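Local coordinates for putative surface anchored protein (Clostridium perfringens B, PDB 4NI6), which forms a repeat domain of a cell-surface adhesin's shaft, an Ig-like fold stabilised by an autocatalytically formed internal ester cross-link, at residues V31-T36 with L85-Q90; G95-V100 with T136-K141. All coordinates share one frame; numbering follows the deposited sequence.

Interaction 1 (V31-T36 with L85-Q90)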
# COMPACT_ATOMS: atom_id res chain seq x y z
N VAL A 31 7.14 11.14 9.40
CA VAL A 31 5.83 10.48 9.55
C VAL A 31 6.08 8.98 9.39
O VAL A 31 6.68 8.56 8.41
CB VAL A 31 4.86 10.98 8.45
CG1 VAL A 31 3.50 10.33 8.59
CG2 VAL A 31 4.74 12.51 8.49
N ASP A 32 5.71 8.19 10.41
CA ASP A 32 5.73 6.73 10.27
C ASP A 32 4.57 6.25 9.42
O ASP A 32 3.42 6.55 9.74
CB ASP A 32 5.70 6.06 11.65
CG ASP A 32 6.83 6.53 12.55
OD1 ASP A 32 7.86 7.02 12.04
OD2 ASP A 32 6.67 6.42 13.78
N VAL A 33 4.86 5.58 8.32
CA VAL A 33 3.81 5.23 7.38
C VAL A 33 3.74 3.71 7.27
O VAL A 33 4.74 3.06 6.97
CB VAL A 33 4.07 5.80 5.98
CG1 VAL A 33 2.95 5.42 5.00
CG2 VAL A 33 4.20 7.32 6.05
N LYS A 34 2.59 3.17 7.62
CA LYS A 34 2.34 1.73 7.55
C LYS A 34 1.10 1.51 6.69
O LYS A 34 0.34 2.44 6.39
CB LYS A 34 2.08 1.16 8.95
CG LYS A 34 3.26 1.20 9.89
CD LYS A 34 2.89 0.64 11.25
CE LYS A 34 3.77 1.22 12.35
NZ LYS A 34 3.95 0.27 13.48
N ASP A 35 0.96 0.31 6.14
CA ASP A 35 -0.20 0.00 5.33
C ASP A 35 -0.71 -1.40 5.68
O ASP A 35 0.09 -2.31 5.90
CB ASP A 35 0.19 0.01 3.84
CG ASP A 35 -1.00 0.10 2.90
OD1 ASP A 35 -1.79 1.07 3.08
OD2 ASP A 35 -1.13 -0.71 1.95
N THR A 36 -2.02 -1.48 5.86
CA THR A 36 -2.69 -2.77 6.06
C THR A 36 -3.35 -3.22 4.76
O THR A 36 -4.03 -2.44 4.09
CB THR A 36 -3.74 -2.64 7.16
OG1 THR A 36 -3.07 -2.23 8.36
CG2 THR A 36 -4.42 -3.93 7.45
N LEU A 85 2.55 -3.83 5.90
CA LEU A 85 3.79 -3.39 5.25
C LEU A 85 4.20 -2.05 5.86
O LEU A 85 3.43 -1.09 5.79
CB LEU A 85 3.59 -3.23 3.74
CG LEU A 85 4.88 -2.90 2.99
CD1 LEU A 85 4.96 -3.63 1.66
CD2 LEU A 85 4.94 -1.42 2.74
N ASP A 86 5.37 -2.00 6.48
CA ASP A 86 5.80 -0.83 7.26
C ASP A 86 6.90 -0.11 6.48
O ASP A 86 7.97 -0.67 6.26
CB ASP A 86 6.36 -1.34 8.61
CG ASP A 86 6.65 -0.25 9.61
OD1 ASP A 86 6.58 0.94 9.24
OD2 ASP A 86 6.91 -0.60 10.79
N PHE A 87 6.62 1.12 6.05
CA PHE A 87 7.62 1.92 5.35
C PHE A 87 8.60 2.58 6.32
O PHE A 87 9.56 3.22 5.88
CB PHE A 87 6.96 3.04 4.52
CG PHE A 87 6.17 2.53 3.34
CD1 PHE A 87 6.79 2.28 2.12
CD2 PHE A 87 4.78 2.47 3.40
CE1 PHE A 87 6.06 1.80 1.03
CE2 PHE A 87 4.05 2.02 2.30
CZ PHE A 87 4.70 1.69 1.12
N GLY A 88 8.31 2.52 7.61
CA GLY A 88 9.10 3.24 8.61
C GLY A 88 8.91 4.74 8.54
O GLY A 88 7.96 5.25 7.95
N ASN A 89 9.86 5.44 9.13
CA ASN A 89 9.82 6.90 9.19
C ASN A 89 10.11 7.53 7.84
O ASN A 89 11.08 7.15 7.17
CB ASN A 89 10.86 7.41 10.21
CG ASN A 89 10.84 8.92 10.37
OD1 ASN A 89 11.48 9.64 9.60
ND2 ASN A 89 9.95 9.40 11.22
N GLN A 90 9.22 8.41 7.40
CA GLN A 90 9.35 9.07 6.11
C GLN A 90 9.36 10.56 6.32
O GLN A 90 8.53 11.11 7.04
CB GLN A 90 8.19 8.66 5.20
CG GLN A 90 8.17 7.16 4.88
CD GLN A 90 9.33 6.78 3.97
OE1 GLN A 90 9.67 7.53 3.07
NE2 GLN A 90 9.87 5.58 4.15
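Val31 and Gln90 close one end of this antiparallel pairing with two short backbone bonds, the N of each 2.7 Å from the O of the other. Asp35 and Leu85 bond reciprocally at the other end. Between them lies a beta bulge: Asp32 faces Asn89 and Lys34 faces Asp86, which leaves Phe87 and Gly88 together opposite Val33. Phe87 N donates to Val33 O, and Gly88 O accepts from Val33 N. The bulge is braced from within its own strand. Asp86 OD1, met from above its carboxylate plane, takes Gly88 N at 2.9 Å in an Asx turn, while the Gln90 side chain, bent at chi2 (-70°), curls back to place NE2 2.9 Å from Phe87 O.

On the face carrying Asp32, Lys34, Asp86 and Asn89, Asn89 ND2 reaches Asp32 OD1 in a long 3.3 Å bond, the amide and carboxylate planes 73° apart; the same ND2 also donates to Asp29 O. Lys34 runs extended alongside Asp86. Lys34 CG lies 3.4 Å from Asp86 OD1, but the amine stops short of a salt bridge.

On the buried face, with Val33 and Gln90, Val33 CG1 meets Phe87 CD2 at 3.8 Å. Outermost strand 81-90 thus pairs with 31-39, itself flanked by 3-9, in one sheet of the Ig-like sandwich; Phe87 and Gln90 rest on Ala67 of strand 63-74 and Leu85 on Leu50 of strand 47-57, in the opposing sheet.

Interaction 2 (G95-V100 with T136-K141)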
# COMPACT_ATOMS: atom_id res chain seq x y z
N GLY A 95 2.04 20.15 3.55
CA GLY A 95 1.16 20.59 2.49
C GLY A 95 0.88 19.57 1.40
O GLY A 95 0.02 19.80 0.55
N GLU A 96 1.61 18.45 1.39
CA GLU A 96 1.52 17.50 0.30
C GLU A 96 0.73 16.25 0.63
O GLU A 96 0.53 15.89 1.80
CB GLU A 96 2.93 17.18 -0.21
CG GLU A 96 3.70 18.40 -0.74
CD GLU A 96 3.00 19.11 -1.89
OE1 GLU A 96 2.67 18.44 -2.91
OE2 GLU A 96 2.63 20.29 -1.70
N LYS A 97 0.28 15.64 -0.44
CA LYS A 97 -0.55 14.44 -0.42
C LYS A 97 0.22 13.25 -0.97
O LYS A 97 0.93 13.36 -1.95
CB LYS A 97 -1.79 14.68 -1.29
CG LYS A 97 -2.78 13.52 -1.32
CD LYS A 97 -3.82 13.74 -2.41
CE LYS A 97 -4.95 14.64 -1.95
NZ LYS A 97 -5.98 14.73 -3.02
N TYR A 98 0.08 12.12 -0.27
CA TYR A 98 0.77 10.87 -0.63
C TYR A 98 -0.21 9.72 -0.61
O TYR A 98 -1.09 9.67 0.21
CB TYR A 98 1.90 10.56 0.36
CG TYR A 98 2.92 11.68 0.46
CD1 TYR A 98 2.73 12.80 1.32
CD2 TYR A 98 4.05 11.67 -0.32
CE1 TYR A 98 3.61 13.89 1.32
CE2 TYR A 98 4.92 12.75 -0.34
CZ TYR A 98 4.71 13.83 0.51
OH TYR A 98 5.61 14.86 0.56
N VAL A 99 -0.00 8.75 -1.50
CA VAL A 99 -0.86 7.56 -1.59
C VAL A 99 -0.02 6.29 -1.67
O VAL A 99 1.03 6.28 -2.27
CB VAL A 99 -1.84 7.70 -2.78
CG1 VAL A 99 -1.12 7.74 -4.13
CG2 VAL A 99 -2.91 6.61 -2.79
N VAL A 100 -0.54 5.26 -1.02
CA VAL A 100 0.11 3.94 -1.05
C VAL A 100 -0.47 3.04 -2.13
O VAL A 100 -1.69 2.95 -2.26
CB VAL A 100 -0.01 3.23 0.30
CG1 VAL A 100 0.64 1.84 0.26
CG2 VAL A 100 0.60 4.06 1.42
N THR A 136 -4.53 7.10 1.37
CA THR A 136 -3.97 8.42 1.19
C THR A 136 -3.75 9.12 2.55
O THR A 136 -4.55 8.98 3.44
CB THR A 136 -4.91 9.27 0.30
OG1 THR A 136 -5.11 8.59 -0.93
CG2 THR A 136 -4.34 10.63 -0.05
N LEU A 137 -2.65 9.88 2.63
CA LEU A 137 -2.41 10.77 3.75
C LEU A 137 -2.15 12.16 3.21
O LEU A 137 -1.63 12.34 2.13
CB LEU A 137 -1.29 10.24 4.63
CG LEU A 137 0.14 10.31 4.07
CD1 LEU A 137 0.80 11.65 4.44
CD2 LEU A 137 1.04 9.18 4.50
N ILE A 138 -2.48 13.16 4.03
CA ILE A 138 -2.17 14.57 3.71
C ILE A 138 -1.46 15.20 4.91
O ILE A 138 -1.87 14.96 6.04
CB ILE A 138 -3.48 15.36 3.44
CG1 ILE A 138 -4.17 14.85 2.18
CG2 ILE A 138 -3.17 16.87 3.30
CD1 ILE A 138 -5.60 15.33 1.98
N VAL A 139 -0.30 15.83 4.65
CA VAL A 139 0.39 16.58 5.72
C VAL A 139 -0.07 18.02 5.77
O VAL A 139 -0.07 18.67 4.72
CB VAL A 139 1.89 16.53 5.52
CG1 VAL A 139 2.58 17.15 6.73
CG2 VAL A 139 2.38 15.11 5.30
N GLU A 140 -0.84 18.32 6.82
CA GLU A 140 -1.55 19.60 6.89
C GLU A 140 -0.61 20.83 6.93
O GLU A 140 0.47 20.75 7.50
CB GLU A 140 -2.50 19.61 8.08
CG GLU A 140 -3.57 18.53 8.02
CD GLU A 140 -4.39 18.45 9.29
OE1 GLU A 140 -3.80 18.48 10.39
OE2 GLU A 140 -5.64 18.38 9.18
N LYS A 141 -1.04 21.92 6.29
CA LYS A 141 -0.35 23.22 6.36
C LYS A 141 -0.64 23.98 7.66
O LYS A 141 -1.67 23.75 8.30
CB LYS A 141 -0.76 24.10 5.18
CG LYS A 141 -0.39 23.48 3.84
CD LYS A 141 -0.43 24.47 2.68
CE LYS A 141 -1.85 24.92 2.37
NZ LYS A 141 -1.97 25.41 0.97
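Tyr98 and Leu137 form the tight centre of this antiparallel pairing. Each backbone N donates almost straight to the other's O, Tyr98 N to Leu137 O at 3.0 Å and Leu137 N to Tyr98 O at 2.9 Å. Above these bonds the two side chains meet on the buried face: Leu137 CG lies between its own N and carbonyl carbon (chi1 72°), and CD1 comes obliquely to Tyr98 CD1, 3.8 Å away. Farther along the ring, Val139 CG2 approaches CE1 more loosely. The phenol OH bonds to Gln93 N, and the ring meets that of His56. On the other face, buried Thr136 sets its OG1, which bonds to Asp132 O, beside Val99 CG2.

The solvent side begins where Thr136 CG2 packs against Lys97 CG at 3.5 Å and Lys97 lies side by side with the partly exposed Ile138. Just before strand 97-100 begins, Glu96 O still accepts from Val139 N, whereas Gly95 N reaches Val139 O at a bent 135°, and exposed Lys141 lays its CG 3.5 Å from Gly95 CA.

Strand 97-106 runs between strands 47-57 and 121-139, and 121-139 in turn pairs with 20-22, in one sheet of the Ig-like beta sandwich.

From the N terminus, 31-36 opens interaction 1, which closes when 85-90 arrives after 48 intervening residues, the chain having passed through strands 47-57 and 63-74 of the opposing sheet. A short connection, residues 91-96, then crosses to the other sheet, and its last two residues already belong to interaction 2; strand 121-139 closes it near the C-terminal end. The two contacts therefore run in series, neither nested nor crossing. In space, however, they face each other across the sandwich interior, their centres about 13 Å apart: Val100 CG1 packs on Asp35 OD2 at 3.5 Å and on Phe87, while Val33 meets Leu137.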